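Local coordinates for ribose-phosphate pyrophosphokinase (Sulfolobus solfataricus, PDB 4TWB), which transfers the pyrophosphoryl group of ATP to the 1-hydroxyl of ribose 5-phosphate, making the nucleotide precursor PRPP with magnesium as cofactor, at residues Y88-R96 and H127-F135. Numbering follows the deposited sequence.
Sequences YLAYSRQDR and HKPEELSYF. With AMP (adenosine monophosphate), chain G.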
ATOM      1  N   TYR A  88     -13.372  -3.545   7.674  1.00 36.52           N
ATOM      2  CA  TYR A  88     -13.100  -4.435   6.554  1.00 34.21           C
ATOM      3  C   TYR A  88     -11.599  -4.712   6.465  1.00 31.32           C
ATOM      4  O   TYR A  88     -10.811  -3.801   6.220  1.00 41.72           O
ATOM      5  CB  TYR A  88     -13.610  -3.849   5.235  1.00 21.03           C
ATOM      6  CG  TYR A  88     -13.204  -4.675   4.032  1.00 34.25           C
ATOM      7  CD1 TYR A  88     -13.730  -5.947   3.831  1.00 33.05           C
ATOM      8  CD2 TYR A  88     -12.282  -4.194   3.107  1.00 37.80           C
ATOM      9  CE1 TYR A  88     -13.353  -6.716   2.735  1.00 38.94           C
ATOM     10  CE2 TYR A  88     -11.895  -4.955   2.011  1.00 39.17           C
ATOM     11  CZ  TYR A  88     -12.436  -6.215   1.829  1.00 47.36           C
ATOM     12  OH  TYR A  88     -12.057  -6.975   0.744  1.00 50.37           O
ATOM     13  N   LEU A  89     -11.207  -5.961   6.676  1.00 29.70           N
ATOM     14  CA  LEU A  89      -9.815  -6.352   6.568  1.00 27.52           C
ATOM     15  C   LEU A  89      -9.504  -6.797   5.137  1.00 35.83           C
ATOM     16  O   LEU A  89     -10.095  -7.746   4.637  1.00 36.82           O
ATOM     17  CB  LEU A  89      -9.513  -7.479   7.555  1.00 24.98           C
ATOM     18  CG  LEU A  89      -8.068  -7.987   7.541  1.00 37.71           C
ATOM     19  CD1 LEU A  89      -7.094  -6.835   7.696  1.00 19.93           C
ATOM     20  CD2 LEU A  89      -7.853  -9.018   8.631  1.00 26.84           C
ATOM     21  N   ALA A  90      -8.575  -6.112   4.475  1.00 37.86           N
ATOM     22  CA  ALA A  90      -8.244  -6.422   3.080  1.00 36.03           C
ATOM     23  C   ALA A  90      -7.412  -7.695   2.956  1.00 30.23           C
ATOM     24  O   ALA A  90      -6.828  -8.157   3.919  1.00 39.06           O
ATOM     25  CB  ALA A  90      -7.533  -5.240   2.410  1.00 30.27           C
ATOM     26  N   TYR A  91      -7.376  -8.264   1.765  1.00 32.34           N
ATOM     27  CA  TYR A  91      -6.651  -9.506   1.512  1.00 35.95           C
ATOM     28  C   TYR A  91      -7.225 -10.682   2.295  1.00 45.51           C
ATOM     29  O   TYR A  91      -6.513 -11.622   2.647  1.00 49.31           O
ATOM     30  CB  TYR A  91      -5.137  -9.311   1.727  1.00 39.77           C
ATOM     31  CG  TYR A  91      -4.544  -8.402   0.665  1.00 38.85           C
ATOM     32  CD1 TYR A  91      -4.079  -8.920  -0.542  1.00 31.36           C
ATOM     33  CD2 TYR A  91      -4.506  -7.017   0.845  1.00 33.10           C
ATOM     34  CE1 TYR A  91      -3.565  -8.089  -1.540  1.00 28.83           C
ATOM     35  CE2 TYR A  91      -3.995  -6.175  -0.143  1.00 39.10           C
ATOM     36  CZ  TYR A  91      -3.526  -6.722  -1.333  1.00 37.99           C
ATOM     37  OH  TYR A  91      -3.033  -5.901  -2.313  1.00 30.23           O
ATOM     38  N   SER A  92      -8.529 -10.630   2.546  1.00 58.33           N
ATOM     39  CA  SER A  92      -9.200 -11.685   3.295  1.00 49.25           C
ATOM     40  C   SER A  92      -9.572 -12.831   2.382  1.00 55.44           C
ATOM     41  O   SER A  92      -9.572 -13.990   2.797  1.00 51.83           O
ATOM     42  CB  SER A  92     -10.443 -11.143   3.981  1.00 42.03           C
ATOM     43  OG  SER A  92     -10.058 -10.270   5.013  1.00 62.68           O
ATOM     44  N   ARG A  93      -9.889 -12.511   1.133  1.00 51.40           N
ATOM     45  CA  ARG A  93     -10.272 -13.547   0.187  1.00 48.55           C
ATOM     46  C   ARG A  93      -9.103 -14.500  -0.079  1.00 55.35           C
ATOM     47  O   ARG A  93      -9.301 -15.629  -0.532  1.00 57.34           O
ATOM     48  CB  ARG A  93     -10.785 -12.913  -1.100  1.00 55.13           C
ATOM     49  CG  ARG A  93     -12.158 -12.244  -0.973  1.00 41.53           C
ATOM     50  CD  ARG A  93     -12.151 -10.837  -1.586  1.00 61.00           C
ATOM     51  NE  ARG A  93     -13.244 -10.582  -2.534  1.00 67.91           N
ATOM     52  CZ  ARG A  93     -13.817 -11.502  -3.319  1.00 83.81           C
ATOM     53  NH1 ARG A  93     -13.413 -12.772  -3.304  1.00 68.27           N
ATOM     54  NH2 ARG A  93     -14.801 -11.144  -4.136  1.00 85.25           N
ATOM     55  N   GLN A  94      -7.887 -14.049   0.228  1.00 57.16           N
ATOM     56  CA  GLN A  94      -6.693 -14.870   0.014  1.00 71.76           C
ATOM     57  C   GLN A  94      -6.335 -15.696   1.248  1.00 73.58           C
ATOM     58  O   GLN A  94      -5.405 -15.360   1.998  1.00 56.36           O
ATOM     59  CB  GLN A  94      -5.501 -14.022  -0.425  1.00 63.74           C
ATOM     60  CG  GLN A  94      -4.296 -14.851  -0.861  1.00 59.22           C
ATOM     61  CD  GLN A  94      -4.527 -15.616  -2.164  1.00 64.29           C
ATOM     62  OE1 GLN A  94      -5.502 -15.378  -2.885  1.00 62.26           O
ATOM     63  NE2 GLN A  94      -3.615 -16.528  -2.476  1.00 56.25           N
ATOM     64  N   ASP A  95      -7.068 -16.796   1.404  1.00 80.87           N
ATOM     65  CA  ASP A  95      -7.089 -17.605   2.614  1.00 69.89           C
ATOM     66  C   ASP A  95      -5.926 -18.608   2.695  1.00 75.95           C
ATOM     67  O   ASP A  95      -5.427 -18.926   3.786  1.00 63.70           O
ATOM     68  CB  ASP A  95      -8.431 -18.344   2.650  1.00 65.20           C
ATOM     69  CG  ASP A  95      -8.871 -18.704   4.054  1.00102.83           C
ATOM     70  OD1 ASP A  95      -8.039 -18.645   4.990  1.00101.47           O
ATOM     71  OD2 ASP A  95     -10.060 -19.054   4.216  1.00107.21           O
ATOM     72  N   ARG A  96      -5.495 -19.097   1.534  1.00 80.27           N
ATOM     73  CA  ARG A  96      -4.547 -20.209   1.451  1.00 72.70           C
ATOM     74  C   ARG A  96      -3.849 -20.197   0.093  1.00 67.62           C
ATOM     75  O   ARG A  96      -4.051 -19.282  -0.700  1.00 62.48           O
ATOM     76  CB  ARG A  96      -5.298 -21.535   1.631  1.00 88.37           C
ATOM     77  CG  ARG A  96      -6.552 -21.662   0.750  1.00 74.61           C
ATOM     78  CD  ARG A  96      -7.440 -22.834   1.162  1.00 89.74           C
ATOM     79  NE  ARG A  96      -8.826 -22.622   0.745  1.00113.18           N
ATOM     80  CZ  ARG A  96      -9.826 -22.307   1.568  1.00112.13           C
ATOM     81  NH1 ARG A  96      -9.610 -22.186   2.872  1.00 85.00           N
ATOM     82  NH2 ARG A  96     -11.052 -22.126   1.086  1.00112.01           N
ATOM     83  N   HIS A 127     -13.851 -12.856   5.973  1.00 43.66           N
ATOM     84  CA  HIS A 127     -14.260 -13.838   4.977  1.00 40.27           C
ATOM     85  C   HIS A 127     -14.245 -15.297   5.466  1.00 49.19           C
ATOM     86  O   HIS A 127     -15.135 -16.079   5.139  1.00 47.51           O
ATOM     87  CB  HIS A 127     -13.408 -13.706   3.730  1.00 42.14           C
ATOM     88  CG  HIS A 127     -13.784 -14.656   2.633  1.00 54.49           C
ATOM     89  ND1 HIS A 127     -14.860 -14.443   1.799  1.00 43.24           N
ATOM     90  CD2 HIS A 127     -13.219 -15.820   2.229  1.00 50.70           C
ATOM     91  CE1 HIS A 127     -14.938 -15.430   0.926  1.00 52.63           C
ATOM     92  NE2 HIS A 127     -13.957 -16.280   1.166  1.00 64.03           N
ATOM     93  N   LYS A 128     -13.230 -15.675   6.225  1.00 43.95           N
ATOM     94  CA  LYS A 128     -13.231 -16.990   6.859  1.00 47.15           C
ATOM     95  C   LYS A 128     -12.433 -16.943   8.173  1.00 48.25           C
ATOM     96  O   LYS A 128     -11.217 -16.803   8.161  1.00 54.83           O
ATOM     97  CB  LYS A 128     -12.691 -18.053   5.901  1.00 55.68           C
ATOM     98  CG  LYS A 128     -12.994 -19.485   6.345  1.00100.02           C
ATOM     99  CD  LYS A 128     -12.231 -20.507   5.509  1.00115.33           C
ATOM    100  CE  LYS A 128     -12.156 -21.864   6.200  1.00109.23           C
ATOM    101  NZ  LYS A 128     -11.002 -22.672   5.701  1.00104.57           N
ATOM    102  N   PRO A 129     -13.127 -17.054   9.315  1.00 52.58           N
ATOM    103  CA  PRO A 129     -12.561 -16.721  10.629  1.00 49.62           C
ATOM    104  C   PRO A 129     -11.355 -17.554  11.076  1.00 53.79           C
ATOM    105  O   PRO A 129     -10.723 -17.175  12.065  1.00 54.37           O
ATOM    106  CB  PRO A 129     -13.740 -16.942  11.580  1.00 40.92           C
ATOM    107  CG  PRO A 129     -14.950 -16.838  10.713  1.00 43.23           C
ATOM    108  CD  PRO A 129     -14.544 -17.433   9.410  1.00 49.92           C
ATOM    109  N   GLU A 130     -11.048 -18.658  10.391  1.00 59.92           N
ATOM    110  CA  GLU A 130      -9.833 -19.417  10.688  1.00 53.66           C
ATOM    111  C   GLU A 130      -8.601 -18.607  10.286  1.00 62.62           C
ATOM    112  O   GLU A 130      -7.590 -18.612  10.995  1.00 65.27           O
ATOM    113  CB  GLU A 130      -9.816 -20.769   9.974  1.00 66.68           C
ATOM    114  CG  GLU A 130     -10.607 -21.856  10.668  1.00 91.34           C
ATOM    115  CD  GLU A 130     -12.053 -21.899  10.217  1.00116.11           C
ATOM    116  OE1 GLU A 130     -12.539 -20.895   9.639  1.00 92.54           O
ATOM    117  OE2 GLU A 130     -12.701 -22.945  10.438  1.00110.08           O
ATOM    118  N   GLU A 131      -8.687 -17.944   9.132  1.00 48.59           N
ATOM    119  CA  GLU A 131      -7.732 -16.924   8.727  1.00 40.46           C
ATOM    120  C   GLU A 131      -7.030 -16.277   9.905  1.00 48.56           C
ATOM    121  O   GLU A 131      -5.809 -16.277   9.985  1.00 59.77           O
ATOM    122  CB  GLU A 131      -8.466 -15.787   8.041  1.00 47.51           C
ATOM    123  CG  GLU A 131      -8.637 -15.918   6.567  1.00 64.27           C
ATOM    124  CD  GLU A 131      -9.287 -14.685   5.982  1.00 59.17           C
ATOM    125  OE1 GLU A 131     -10.269 -14.198   6.583  1.00 48.77           O
ATOM    126  OE2 GLU A 131      -8.808 -14.195   4.939  1.00 64.03           O
ATOM    127  N   LEU A 132      -7.819 -15.704  10.807  1.00 35.88           N
ATOM    128  CA  LEU A 132      -7.296 -14.827  11.835  1.00 36.70           C
ATOM    129  C   LEU A 132      -6.445 -15.531  12.893  1.00 43.65           C
ATOM    130  O   LEU A 132      -5.924 -14.885  13.803  1.00 53.27           O
ATOM    131  CB  LEU A 132      -8.427 -14.029  12.478  1.00 39.67           C
ATOM    132  CG  LEU A 132      -9.448 -13.431  11.507  1.00 40.49           C
ATOM    133  CD1 LEU A 132     -10.424 -12.520  12.250  1.00 48.95           C
ATOM    134  CD2 LEU A 132      -8.770 -12.675  10.388  1.00 25.36           C
ATOM    135  N   SER A 133      -6.284 -16.843  12.768  1.00 46.04           N
ATOM    136  CA  SER A 133      -5.423 -17.590  13.679  1.00 49.53           C
ATOM    137  C   SER A 133      -3.968 -17.140  13.515  1.00 55.46           C
ATOM    138  O   SER A 133      -3.168 -17.214  14.456  1.00 66.96           O
ATOM    139  CB  SER A 133      -5.551 -19.101  13.440  1.00 61.11           C
ATOM    140  OG  SER A 133      -4.895 -19.496  12.244  1.00 71.68           O
ATOM    141  N   TYR A 134      -3.632 -16.670  12.320  1.00 45.72           N
ATOM    142  CA  TYR A 134      -2.280 -16.212  12.027  1.00 50.81           C
ATOM    143  C   TYR A 134      -1.881 -15.053  12.930  1.00 55.95           C
ATOM    144  O   TYR A 134      -0.701 -14.891  13.256  1.00 68.52           O
ATOM    145  CB  TYR A 134      -2.154 -15.793  10.562  1.00 44.94           C
ATOM    146  CG  TYR A 134      -2.221 -16.933   9.562  1.00 46.06           C
ATOM    147  CD1 TYR A 134      -1.273 -17.949   9.571  1.00 47.04           C
ATOM    148  CD2 TYR A 134      -3.220 -16.980   8.595  1.00 43.02           C
ATOM    149  CE1 TYR A 134      -1.326 -18.985   8.646  1.00 43.68           C
ATOM    150  CE2 TYR A 134      -3.287 -18.008   7.676  1.00 43.43           C
ATOM    151  CZ  TYR A 134      -2.338 -19.008   7.701  1.00 57.00           C
ATOM    152  OH  TYR A 134      -2.409 -20.029   6.778  1.00 54.85           O
ATOM    153  N   PHE A 135      -2.866 -14.245  13.328  1.00 50.06           N
ATOM    154  CA  PHE A 135      -2.607 -13.103  14.204  1.00 49.89           C
ATOM    155  C   PHE A 135      -2.310 -13.603  15.610  1.00 57.62           C
ATOM    156  O   PHE A 135      -3.053 -14.421  16.158  1.00 53.58           O
ATOM    157  CB  PHE A 135      -3.791 -12.148  14.221  1.00 33.86           C
ATOM    158  CG  PHE A 135      -3.608 -10.967  15.132  1.00 38.58           C
ATOM    159  CD1 PHE A 135      -2.726  -9.949  14.805  1.00 39.60           C
ATOM    160  CD2 PHE A 135      -4.336 -10.859  16.302  1.00 36.20           C
ATOM    161  CE1 PHE A 135      -2.567  -8.847  15.629  1.00 36.03           C
ATOM    162  CE2 PHE A 135      -4.190  -9.765  17.132  1.00 39.21           C
ATOM    163  CZ  PHE A 135      -3.299  -8.756  16.795  1.00 44.97           C
TER
HETATM  164  P   AMP G 301     -13.780 -16.870  -2.660  1.00171.79           P
HETATM  165  O1P AMP G 301     -14.929 -17.771  -2.266  1.00141.93           O
HETATM  166  O2P AMP G 301     -14.180 -15.629  -3.431  1.00132.28           O
HETATM  167  O3P AMP G 301     -12.779 -16.638  -1.549  1.00128.45           O
HETATM  168  O5' AMP G 301     -12.953 -17.749  -3.726  1.00144.96           O
HETATM  169  C5' AMP G 301     -11.551 -17.945  -3.556  1.00121.64           C
HETATM  170  C4' AMP G 301     -10.816 -17.524  -4.823  1.00115.95           C
HETATM  171  O4' AMP G 301     -10.912 -16.102  -4.993  1.00 99.01           O
HETATM  172  C3' AMP G 301      -9.338 -17.891  -4.753  1.00109.43           C
HETATM  173  O3' AMP G 301      -9.013 -18.797  -5.817  1.00 94.69           O
HETATM  174  C2' AMP G 301      -8.583 -16.572  -4.867  1.00107.04           C
HETATM  175  O2' AMP G 301      -7.451 -16.651  -5.750  1.00 99.83           O
HETATM  176  C1' AMP G 301      -9.632 -15.565  -5.343  1.00 93.18           C
HETATM  177  N9  AMP G 301      -9.402 -14.210  -4.758  1.00 77.20           N
HETATM  178  C8  AMP G 301      -8.558 -13.901  -3.742  1.00 59.18           C
HETATM  179  N7  AMP G 301      -8.574 -12.570  -3.462  1.00 44.41           N
HETATM  180  C5  AMP G 301      -9.436 -11.999  -4.331  1.00 44.62           C
HETATM  181  C6  AMP G 301      -9.927 -10.626  -4.601  1.00 40.29           C
HETATM  182  N6  AMP G 301      -9.480  -9.584  -3.859  1.00 43.97           N
HETATM  183  N1  AMP G 301     -10.837 -10.450  -5.599  1.00 57.64           N
HETATM  184  C2  AMP G 301     -11.294 -11.488  -6.336  1.00 58.35           C
HETATM  185  N3  AMP G 301     -10.894 -12.765  -6.156  1.00 51.88           N
HETATM  186  C4  AMP G 301      -9.977 -13.077  -5.190  1.00 68.88           C
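Ser92 and His127 meet CB to CB at 3.9 Å, where the loop after strand 81-86 passes the loop after strand 120-124; the two illustrate how a nucleotide site can be assembled from neighbouring loops. The close-packed part runs from this pair to Asp95 and Glu131. Ser92 OG turns back to Leu89 O at 2.6 Å, arriving above the carbonyl plane. Glu131 OE1 accepts a weak hydrogen bond from Lys128 N, across the type I turn running from Lys128 to Glu131. Asp95 is set against this turn, OD1 facing Glu131 CG and OD2 lying against CB and CD of Lys128, with the two carboxylate planes 61° apart. The two leucines slide past each other in opposite directions, Leu89 CD2 lying 4.2 Å from Leu132 CD2; Leu89 also packs on Val123, and Leu132 on Leu139 and Ile141.

The outer side is looser and charged. Lys128 swings CG away from its own N (chi1 -165°) and runs out extended, crossing Asp95 at about a right angle, yet NZ remains 4.0 Å from Asp95 OD2, beyond a salt bridge. Exposed Arg96 brings NH1 close to that ammonium. Its salt bridge to Asp95, NH1 to OD2 at 3.4 Å without an aimed N-H, probably tempers the like charges.

Toward the nucleotide, His127 NE2 stands 3.0 Å from AMP O3P, and its ND1 is hydrogen-bonded to Asp217. AMP N1 lies 3.8 Å above the Arg93 guanidinium plane, over its centre, and NH1 gives a weak hydrogen bond to AMP O2P. Arg93 NH2 hydrogen-bonds Ser220, a ribose 5-phosphate-binding residue; Asp34 of the second subunit is a long, weak ion partner. Together these loops form part of the ATP site of a PRPP synthase, in which His127 is also a predicted magnesium ligand.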